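Local coordinates for legionella ubiquitin-specific protease A domain-containing protein (Legionella pneumophila subsp. pneumophila, PDB 5DGG) that probably acts as a ubiquitin-specific cysteine protease among the effectors of this intracellular pathogen, the chain here being its central domain, at residues Arg65-Ser70 with Leu83-Pro88. Sequence-based numbering, arbitrary orientation. Where two conformers were deposited one is given.
Sequences RGVYLS and LELFDP
Gly66 with Phe86 and Tyr68 with Glu84 are the hydrogen-bonded pairs of an antiparallel beta hairpin at the centre of a mixed sheet. Each pair is closed by two backbone bonds. Phe86 N to Gly66 O is 2.8 Å and nearly straight, and so is Glu84 N to Tyr68 O at 2.8 Å. The two faces of the hairpin differ.

On one face lie Val67, Leu69, Leu83 and Leu85; the first, third and fourth pack on Val101 of helix 98-108. Val67 CG1 meets Leu83 CD1 at 3.7 Å. Its other branch, CG2, lies 3.9 Å from Leu85 CD2.

On the other face, Tyr68 and Phe86 run side by side. CG of Tyr68 is anti to its carbonyl carbon (chi1 -46°), and the ring lies back over Gly66. No side chain at Gly66 stands in its way. The ring edge, at CE2, meets Phe86 CB in plane at 3.8 Å. Across the strands, Tyr68 CD2 is 4.1 Å from Glu84 CD. Tyr68 OH bonds Ser140 OG of helix 132-146. Glu84 OE2 bonds Tyr139 OH and Thr120 OG1, and OE1 forms a salt bridge with Lys143 NZ.

Where strand 81-86 ends, Arg65 NE gives a hydrogen bond to Asp87 OD2 at 2.9 Å within a salt bridge. The two side chains lie side by side, with their flat groups 83° apart. NE approaches OD2 from above the carboxylate plane. Asp87 OD1 is hydrogen-bonded to His63 NE2 and to Tyr89 N. This His-Asp pairing is consistent with the catalytic machinery of clan CA cysteine proteases. Arg65 would then be a second-shell residue that, with Tyr89 N, helps fix the carboxylate facing His63.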
# COMPACT_ATOMS: atom_id res chain seq x y z
N ARG A 65 0.01 6.55 -1.43
CA ARG A 65 1.22 5.89 -1.02
C ARG A 65 0.90 4.55 -0.36
O ARG A 65 -0.24 4.26 0.01
CB ARG A 65 1.99 6.80 -0.04
CG ARG A 65 2.54 8.08 -0.65
CD ARG A 65 3.23 8.94 0.40
NE ARG A 65 3.66 10.21 -0.15
CZ ARG A 65 2.93 11.33 -0.18
NH1 ARG A 65 1.70 11.40 0.30
NH2 ARG A 65 3.45 12.41 -0.70
N GLY A 66 1.89 3.70 -0.26
CA GLY A 66 1.71 2.39 0.33
C GLY A 66 2.54 2.20 1.57
O GLY A 66 3.66 2.69 1.67
N VAL A 67 1.95 1.56 2.57
CA VAL A 67 2.61 1.21 3.78
C VAL A 67 2.60 -0.30 3.94
O VAL A 67 1.51 -0.93 3.89
CB VAL A 67 1.84 1.83 4.97
CG1 VAL A 67 2.39 1.35 6.30
CG2 VAL A 67 1.86 3.32 4.85
N TYR A 68 3.76 -0.89 4.14
CA TYR A 68 3.92 -2.35 4.25
C TYR A 68 4.66 -2.71 5.51
O TYR A 68 5.87 -2.42 5.65
CB TYR A 68 4.61 -2.95 3.00
CG TYR A 68 4.00 -2.39 1.77
CD1 TYR A 68 2.89 -2.99 1.24
CD2 TYR A 68 4.52 -1.26 1.15
CE1 TYR A 68 2.27 -2.46 0.15
CE2 TYR A 68 3.90 -0.72 0.07
CZ TYR A 68 2.76 -1.30 -0.42
OH TYR A 68 2.13 -0.83 -1.56
N LEU A 69 3.94 -3.33 6.44
CA LEU A 69 4.50 -3.75 7.72
C LEU A 69 4.75 -5.25 7.70
O LEU A 69 3.85 -6.04 7.35
CB LEU A 69 3.54 -3.40 8.88
CG LEU A 69 3.97 -3.75 10.31
CD1 LEU A 69 5.14 -2.91 10.82
CD2 LEU A 69 2.81 -3.56 11.29
N SER A 70 5.96 -5.63 8.07
CA SER A 70 6.40 -7.00 8.17
C SER A 70 6.79 -7.24 9.60
O SER A 70 7.57 -6.48 10.19
CB SER A 70 7.64 -7.27 7.28
OG SER A 70 7.36 -7.03 5.96
N LEU A 83 8.92 -1.53 8.45
CA LEU A 83 7.90 -0.70 7.92
C LEU A 83 8.39 -0.04 6.60
O LEU A 83 9.27 0.85 6.62
CB LEU A 83 7.60 0.35 8.96
CG LEU A 83 6.52 1.32 8.62
CD1 LEU A 83 5.19 0.57 8.56
CD2 LEU A 83 6.54 2.49 9.61
N GLU A 84 7.90 -0.50 5.48
CA GLU A 84 8.27 0.09 4.19
C GLU A 84 7.25 1.13 3.79
O GLU A 84 6.04 0.85 3.78
CB GLU A 84 8.34 -0.98 3.10
CG GLU A 84 8.53 -0.41 1.72
CD GLU A 84 8.61 -1.43 0.58
OE1 GLU A 84 8.58 -2.65 0.86
OE2 GLU A 84 8.64 -0.99 -0.61
N LEU A 85 7.72 2.33 3.49
CA LEU A 85 6.89 3.43 3.06
C LEU A 85 7.17 3.78 1.62
O LEU A 85 8.27 4.23 1.30
CB LEU A 85 7.16 4.64 3.97
CG LEU A 85 6.98 4.43 5.47
CD1 LEU A 85 7.29 5.69 6.32
CD2 LEU A 85 5.61 3.91 5.80
N PHE A 86 6.22 3.48 0.73
CA PHE A 86 6.38 3.55 -0.74
C PHE A 86 5.70 4.80 -1.28
O PHE A 86 4.53 5.04 -1.03
CB PHE A 86 5.77 2.30 -1.40
CG PHE A 86 5.64 2.38 -2.88
CD1 PHE A 86 6.73 2.14 -3.70
CD2 PHE A 86 4.42 2.71 -3.47
CE1 PHE A 86 6.60 2.19 -5.07
CE2 PHE A 86 4.28 2.75 -4.83
CZ PHE A 86 5.38 2.47 -5.64
N ASP A 87 6.45 5.60 -2.01
CA ASP A 87 5.88 6.74 -2.70
C ASP A 87 6.12 6.58 -4.21
O ASP A 87 7.27 6.42 -4.66
CB ASP A 87 6.58 7.98 -2.16
CG ASP A 87 6.00 9.26 -2.69
OD1 ASP A 87 5.60 9.32 -3.87
OD2 ASP A 87 5.98 10.25 -1.93
N PRO A 88 5.03 6.58 -5.02
CA PRO A 88 5.15 6.46 -6.47
C PRO A 88 6.18 7.42 -7.10
O PRO A 88 6.74 7.10 -8.17
CB PRO A 88 3.74 6.80 -6.95
CG PRO A 88 2.88 6.33 -5.84
CD PRO A 88 3.64 6.64 -4.60